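Local coordinates for CCMAN5 (Cellulosimicrobium cellulans, PDB 2XSG), which hydrolyses alpha-mannosidic linkages as a family 92 glycosidase and enables mannose-6-phosphate modification of yeast-produced lysosomal enzymes, at residues Gly344-Ala352 and Leu370-Leu381. Numbering follows the deposited sequence.
Sequences GFTYYDSWA and LYRDMVQSLVYL
F345-W351 runs, mostly as loop with a short strand at 348-349, over one side of helix 368-387, and the backbones come nearest at Y347 and S377, whose CA atoms are 5.1 Å apart. S377 lies at the middle of the polar part. Its OG takes the Y348 N-H at 2.8 Å, nearly straight at 168°, and gives its own proton to D373 O one turn back. With chi1 at -59°, OG is folded beside its own backbone N, within range of both. D373 O thus accepts from S377 N and OG, which reach it from opposite faces of its plane. The D373 carboxylate receives T346 N at OD2 (3.1 Å), from well above its plane, and a water joins the same oxygen to Y348 OH. The aromatic side chains of 344-352 flank these bonds. F345 meets two helix residues: Q376 CG sits over one ring face, 3.6 Å from the centroid, a CH-pi contact, while the ring edge points at the face of Y380 in a T-shaped pair with planes at 71°. Y347 OH reaches L381 CD1 at 3.4 Å. L370 CD1 approaches the hydroxyl end of Y348 obliquely. L378 CD1 sits directly over the six-membered ring of W351, a CH-pi contact, and M374 O meets that ring at its edge. Strand 348-349 pairs antiparallel with strand 323-324, and helix 409-418 packs on L378 from outside the contact. Backbone N-H groups at T346 and Y348 are therefore satisfied by helix side chains, which fixes this mostly irregular chain against a helix of the catalytic domain.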
ATOM      1  N   GLY A 344      23.291  -1.448 -10.692  1.00 14.60           N
ATOM      2  CA  GLY A 344      22.976  -2.879 -10.705  1.00 14.36           C
ATOM      3  C   GLY A 344      21.670  -3.276 -10.042  1.00 14.22           C
ATOM      4  O   GLY A 344      21.456  -4.457  -9.740  1.00 14.67           O
ATOM      5  N   PHE A 345      20.795  -2.296  -9.820  1.00 13.09           N
ATOM      6  CA  PHE A 345      19.506  -2.524  -9.159  1.00 11.18           C
ATOM      7  C   PHE A 345      18.588  -1.354  -9.468  1.00 10.78           C
ATOM      8  O   PHE A 345      19.047  -0.273  -9.872  1.00 10.74           O
ATOM      9  CB  PHE A 345      19.676  -2.724  -7.641  1.00 11.28           C
ATOM     10  CG  PHE A 345      19.759  -1.453  -6.844  1.00  9.87           C
ATOM     11  CD1 PHE A 345      20.937  -0.708  -6.809  1.00  8.91           C
ATOM     12  CD2 PHE A 345      18.670  -1.029  -6.081  1.00  8.85           C
ATOM     13  CE1 PHE A 345      21.020   0.465  -6.051  1.00  9.42           C
ATOM     14  CE2 PHE A 345      18.733   0.150  -5.319  1.00 10.17           C
ATOM     15  CZ  PHE A 345      19.914   0.905  -5.308  1.00  9.32           C
ATOM     16  N   THR A 346      17.295  -1.571  -9.289  1.00  9.32           N
ATOM     17  CA  THR A 346      16.310  -0.513  -9.497  1.00  8.35           C
ATOM     18  C   THR A 346      16.010   0.147  -8.161  1.00  7.64           C
ATOM     19  O   THR A 346      15.727  -0.536  -7.157  1.00  7.20           O
ATOM     20  CB  THR A 346      15.032  -1.077 -10.149  1.00  8.26           C
ATOM     21  OG1 THR A 346      15.367  -1.529 -11.459  1.00  8.96           O
ATOM     22  CG2 THR A 346      13.905  -0.017 -10.279  1.00  7.73           C
ATOM     23  N   TYR A 347      16.083   1.477  -8.147  1.00  6.42           N
ATOM     24  CA  TYR A 347      15.785   2.233  -6.936  1.00  5.52           C
ATOM     25  C   TYR A 347      14.278   2.499  -6.862  1.00  5.34           C
ATOM     26  O   TYR A 347      13.692   3.100  -7.767  1.00  5.45           O
ATOM     27  CB  TYR A 347      16.588   3.539  -6.894  1.00  5.79           C
ATOM     28  CG  TYR A 347      16.326   4.398  -5.686  1.00  5.44           C
ATOM     29  CD1 TYR A 347      16.864   4.070  -4.441  1.00  5.66           C
ATOM     30  CD2 TYR A 347      15.536   5.542  -5.780  1.00  5.95           C
ATOM     31  CE1 TYR A 347      16.613   4.861  -3.316  1.00  5.38           C
ATOM     32  CE2 TYR A 347      15.300   6.344  -4.661  1.00  6.15           C
ATOM     33  CZ  TYR A 347      15.850   5.998  -3.435  1.00  4.91           C
ATOM     34  OH  TYR A 347      15.613   6.784  -2.323  1.00  3.83           O
ATOM     35  N   TYR A 348      13.671   2.035  -5.779  1.00  4.51           N
ATOM     36  CA  TYR A 348      12.283   2.325  -5.463  1.00  4.55           C
ATOM     37  C   TYR A 348      12.192   3.349  -4.324  1.00  4.16           C
ATOM     38  O   TYR A 348      13.101   3.457  -3.485  1.00  3.79           O
ATOM     39  CB  TYR A 348      11.540   1.026  -5.094  1.00  4.53           C
ATOM     40  CG  TYR A 348      11.503   0.053  -6.254  1.00  4.97           C
ATOM     41  CD1 TYR A 348      12.531  -0.882  -6.458  1.00  3.38           C
ATOM     42  CD2 TYR A 348      10.463   0.103  -7.176  1.00  5.65           C
ATOM     43  CE1 TYR A 348      12.493  -1.753  -7.552  1.00  3.24           C
ATOM     44  CE2 TYR A 348      10.427  -0.739  -8.256  1.00  4.43           C
ATOM     45  CZ  TYR A 348      11.435  -1.663  -8.440  1.00  4.37           C
ATOM     46  OH  TYR A 348      11.346  -2.476  -9.538  1.00  5.27           O
ATOM     47  N   ASP A 349      11.090   4.098  -4.326  1.00  3.74           N
ATOM     48  CA  ASP A 349      10.825   5.137  -3.342  1.00  3.32           C
ATOM     49  C   ASP A 349       9.316   5.299  -3.190  1.00  3.66           C
ATOM     50  O   ASP A 349       8.551   4.899  -4.088  1.00  3.83           O
ATOM     51  CB  ASP A 349      11.473   6.448  -3.788  1.00  3.09           C
ATOM     52  CG  ASP A 349      11.576   7.481  -2.667  1.00  3.25           C
ATOM     53  OD1 ASP A 349      11.233   7.183  -1.494  1.00  2.86           O
ATOM     54  OD2 ASP A 349      11.980   8.624  -2.977  1.00  4.01           O
ATOM     55  N   SER A 350       8.922   5.880  -2.060  1.00  3.02           N
ATOM     56  CA  SER A 350       7.523   6.139  -1.636  1.00  3.95           C
ATOM     57  C   SER A 350       7.127   5.158  -0.556  1.00  3.69           C
ATOM     58  O   SER A 350       6.750   4.034  -0.841  1.00  4.39           O
ATOM     59  CB  SER A 350       6.506   6.083  -2.769  1.00  3.87           C
ATOM     60  OG  SER A 350       5.254   6.552  -2.299  1.00  4.30           O
ATOM     61  N   TRP A 351       7.225   5.592   0.687  1.00  3.90           N
ATOM     62  CA  TRP A 351       7.159   4.675   1.815  1.00  3.88           C
ATOM     63  C   TRP A 351       6.048   5.087   2.769  1.00  3.55           C
ATOM     64  O   TRP A 351       5.778   6.267   2.924  1.00  3.92           O
ATOM     65  CB  TRP A 351       8.496   4.692   2.541  1.00  3.73           C
ATOM     66  CG  TRP A 351       9.686   4.382   1.647  1.00  4.59           C
ATOM     67  CD1 TRP A 351      10.500   5.279   1.028  1.00  4.39           C
ATOM     68  CD2 TRP A 351      10.176   3.083   1.298  1.00  4.96           C
ATOM     69  NE1 TRP A 351      11.475   4.617   0.296  1.00  5.87           N
ATOM     70  CE2 TRP A 351      11.293   3.268   0.449  1.00  5.18           C
ATOM     71  CE3 TRP A 351       9.779   1.777   1.626  1.00  5.76           C
ATOM     72  CZ2 TRP A 351      12.029   2.200  -0.062  1.00  5.89           C
ATOM     73  CZ3 TRP A 351      10.503   0.706   1.099  1.00  5.32           C
ATOM     74  CH2 TRP A 351      11.612   0.926   0.258  1.00  7.05           C
ATOM     75  N   ALA A 352       5.378   4.108   3.372  1.00  3.97           N
ATOM     76  CA  ALA A 352       4.375   4.358   4.403  1.00  3.39           C
ATOM     77  C   ALA A 352       4.560   3.238   5.418  1.00  3.86           C
ATOM     78  O   ALA A 352       3.616   2.536   5.781  1.00  3.74           O
ATOM     79  CB  ALA A 352       2.982   4.322   3.824  1.00  3.71           C
ATOM     80  N   LEU A 370      12.239  -8.293  -6.817  1.00  3.66           N
ATOM     81  CA  LEU A 370      11.664  -6.971  -6.590  1.00  3.88           C
ATOM     82  C   LEU A 370      11.863  -6.576  -5.134  1.00  3.92           C
ATOM     83  O   LEU A 370      12.283  -5.466  -4.827  1.00  3.52           O
ATOM     84  CB  LEU A 370      10.174  -6.962  -6.947  1.00  3.76           C
ATOM     85  CG  LEU A 370       9.391  -5.661  -6.727  1.00  5.07           C
ATOM     86  CD1 LEU A 370       9.919  -4.537  -7.661  1.00  3.82           C
ATOM     87  CD2 LEU A 370       7.893  -5.884  -6.955  1.00  3.38           C
ATOM     88  N   TYR A 371      11.564  -7.510  -4.243  1.00  4.54           N
ATOM     89  CA  TYR A 371      11.735  -7.307  -2.804  1.00  4.80           C
ATOM     90  C   TYR A 371      13.161  -6.921  -2.481  1.00  4.71           C
ATOM     91  O   TYR A 371      13.377  -5.981  -1.718  1.00  4.64           O
ATOM     92  CB  TYR A 371      11.359  -8.583  -2.060  1.00  4.76           C
ATOM     93  CG  TYR A 371      11.757  -8.684  -0.600  1.00  3.59           C
ATOM     94  CD1 TYR A 371      12.907  -9.375  -0.234  1.00  2.72           C
ATOM     95  CD2 TYR A 371      10.935  -8.183   0.412  1.00  2.00           C
ATOM     96  CE1 TYR A 371      13.269  -9.534   1.083  1.00  2.00           C
ATOM     97  CE2 TYR A 371      11.295  -8.322   1.757  1.00  2.00           C
ATOM     98  CZ  TYR A 371      12.469  -9.003   2.079  1.00  2.58           C
ATOM     99  OH  TYR A 371      12.855  -9.183   3.384  1.00  2.30           O
ATOM    100  N   ARG A 372      14.128  -7.644  -3.051  1.00  5.20           N
ATOM    101  CA  ARG A 372      15.525  -7.311  -2.829  1.00  5.45           C
ATOM    102  C   ARG A 372      15.788  -5.853  -3.253  1.00  5.86           C
ATOM    103  O   ARG A 372      16.399  -5.091  -2.502  1.00  5.58           O
ATOM    104  CB  ARG A 372      16.482  -8.279  -3.536  1.00  5.84           C
ATOM    105  CG  ARG A 372      17.955  -8.033  -3.140  1.00  7.37           C
ATOM    106  CD  ARG A 372      19.019  -8.832  -3.927  1.00 11.33           C
ATOM    107  NE  ARG A 372      20.305  -8.727  -3.216  1.00 16.07           N
ATOM    108  CZ  ARG A 372      21.129  -7.680  -3.300  1.00 18.22           C
ATOM    109  NH1 ARG A 372      20.834  -6.648  -4.094  1.00 19.12           N
ATOM    110  NH2 ARG A 372      22.258  -7.655  -2.598  1.00 18.79           N
ATOM    111  N   ASP A 373      15.302  -5.451  -4.425  1.00  5.78           N
ATOM    112  CA  ASP A 373      15.573  -4.083  -4.894  1.00  6.19           C
ATOM    113  C   ASP A 373      14.955  -3.045  -3.954  1.00  5.68           C
ATOM    114  O   ASP A 373      15.551  -2.007  -3.678  1.00  5.09           O
ATOM    115  CB  ASP A 373      15.095  -3.860  -6.330  1.00  6.08           C
ATOM    116  CG  ASP A 373      16.088  -4.378  -7.384  1.00  7.81           C
ATOM    117  OD1 ASP A 373      17.114  -5.010  -7.039  1.00  6.79           O
ATOM    118  OD2 ASP A 373      15.813  -4.147  -8.581  1.00  8.87           O
ATOM    119  N   MET A 374      13.753  -3.338  -3.459  1.00  4.96           N
ATOM    120  CA  MET A 374      13.097  -2.465  -2.506  1.00  3.88           C
ATOM    121  C   MET A 374      13.902  -2.275  -1.215  1.00  3.23           C
ATOM    122  O   MET A 374      14.025  -1.158  -0.713  1.00  2.54           O
ATOM    123  CB  MET A 374      11.704  -3.001  -2.201  1.00  3.87           C
ATOM    124  CG  MET A 374      10.755  -2.901  -3.385  1.00  3.96           C
ATOM    125  SD  MET A 374       9.143  -3.569  -2.948  1.00  6.06           S
ATOM    126  CE  MET A 374       8.169  -3.140  -4.397  1.00  5.82           C
ATOM    127  N   VAL A 375      14.435  -3.372  -0.671  1.00  2.66           N
ATOM    128  CA  VAL A 375      15.203  -3.300   0.560  1.00  2.79           C
ATOM    129  C   VAL A 375      16.508  -2.549   0.318  1.00  2.51           C
ATOM    130  O   VAL A 375      16.898  -1.706   1.127  1.00  2.62           O
ATOM    131  CB  VAL A 375      15.470  -4.696   1.176  1.00  2.99           C
ATOM    132  CG1 VAL A 375      16.330  -4.557   2.442  1.00  2.74           C
ATOM    133  CG2 VAL A 375      14.112  -5.407   1.504  1.00  3.41           C
ATOM    134  N   GLN A 376      17.167  -2.850  -0.800  1.00  2.84           N
ATOM    135  CA  GLN A 376      18.380  -2.140  -1.185  1.00  3.18           C
ATOM    136  C   GLN A 376      18.097  -0.647  -1.307  1.00  3.45           C
ATOM    137  O   GLN A 376      18.916   0.186  -0.902  1.00  3.06           O
ATOM    138  CB  GLN A 376      18.961  -2.676  -2.499  1.00  3.37           C
ATOM    139  CG  GLN A 376      20.285  -1.965  -2.960  1.00  2.37           C
ATOM    140  CD  GLN A 376      21.469  -2.154  -2.010  1.00  5.22           C
ATOM    141  OE1 GLN A 376      22.331  -3.007  -2.241  1.00  5.81           O
ATOM    142  NE2 GLN A 376      21.538  -1.330  -0.955  1.00  4.30           N
ATOM    143  N   SER A 377      16.929  -0.323  -1.858  1.00  3.18           N
ATOM    144  CA  SER A 377      16.530   1.076  -2.044  1.00  3.14           C
ATOM    145  C   SER A 377      16.331   1.747  -0.696  1.00  3.04           C
ATOM    146  O   SER A 377      16.750   2.902  -0.490  1.00  2.88           O
ATOM    147  CB  SER A 377      15.254   1.156  -2.879  1.00  3.83           C
ATOM    148  OG  SER A 377      15.461   0.554  -4.150  1.00  4.49           O
ATOM    149  N   LEU A 378      15.693   1.017   0.220  1.00  2.78           N
ATOM    150  CA  LEU A 378      15.438   1.524   1.570  1.00  3.14           C
ATOM    151  C   LEU A 378      16.766   1.814   2.280  1.00  2.98           C
ATOM    152  O   LEU A 378      16.904   2.835   2.964  1.00  2.86           O
ATOM    153  CB  LEU A 378      14.605   0.514   2.375  1.00  2.62           C
ATOM    154  CG  LEU A 378      14.152   0.857   3.800  1.00  4.03           C
ATOM    155  CD1 LEU A 378      13.474   2.224   3.866  1.00  2.00           C
ATOM    156  CD2 LEU A 378      13.209  -0.269   4.283  1.00  3.81           C
ATOM    157  N   VAL A 379      17.733   0.915   2.075  1.00  2.97           N
ATOM    158  CA  VAL A 379      19.109   1.106   2.566  1.00  3.57           C
ATOM    159  C   VAL A 379      19.768   2.374   1.993  1.00  3.43           C
ATOM    160  O   VAL A 379      20.336   3.153   2.751  1.00  3.38           O
ATOM    161  CB  VAL A 379      19.981  -0.156   2.355  1.00  2.53           C
ATOM    162  CG1 VAL A 379      21.438   0.137   2.643  1.00  3.81           C
ATOM    163  CG2 VAL A 379      19.489  -1.294   3.262  1.00  3.06           C
ATOM    164  N   TYR A 380      19.655   2.593   0.683  1.00  3.20           N
ATOM    165  CA  TYR A 380      20.215   3.796   0.049  1.00  4.06           C
ATOM    166  C   TYR A 380      19.586   5.075   0.559  1.00  4.07           C
ATOM    167  O   TYR A 380      20.274   6.093   0.699  1.00  4.54           O
ATOM    168  CB  TYR A 380      20.038   3.764  -1.465  1.00  4.11           C
ATOM    169  CG  TYR A 380      21.193   3.205  -2.221  1.00  5.38           C
ATOM    170  CD1 TYR A 380      21.835   2.052  -1.783  1.00  6.37           C
ATOM    171  CD2 TYR A 380      21.651   3.820  -3.391  1.00  7.77           C
ATOM    172  CE1 TYR A 380      22.906   1.523  -2.477  1.00  7.22           C
ATOM    173  CE2 TYR A 380      22.733   3.290  -4.104  1.00  6.48           C
ATOM    174  CZ  TYR A 380      23.347   2.143  -3.627  1.00  7.19           C
ATOM    175  OH  TYR A 380      24.388   1.577  -4.293  1.00  6.96           O
ATOM    176  N   LEU A 381      18.283   5.009   0.829  1.00  3.86           N
ATOM    177  CA  LEU A 381      17.527   6.163   1.308  1.00  4.18           C
ATOM    178  C   LEU A 381      18.041   6.655   2.657  1.00  4.03           C
ATOM    179  O   LEU A 381      18.224   7.862   2.850  1.00  4.12           O
ATOM    180  CB  LEU A 381      16.023   5.864   1.363  1.00  3.03           C
ATOM    181  CG  LEU A 381      15.163   7.045   1.828  1.00  3.84           C
ATOM    182  CD1 LEU A 381      15.227   8.168   0.803  1.00  2.92           C
ATOM    183  CD2 LEU A 381      13.725   6.640   2.088  1.00  3.97           C
TER
HETATM  184  O   HOH W   1      13.357  -4.353  -9.494  1.00 13.35           O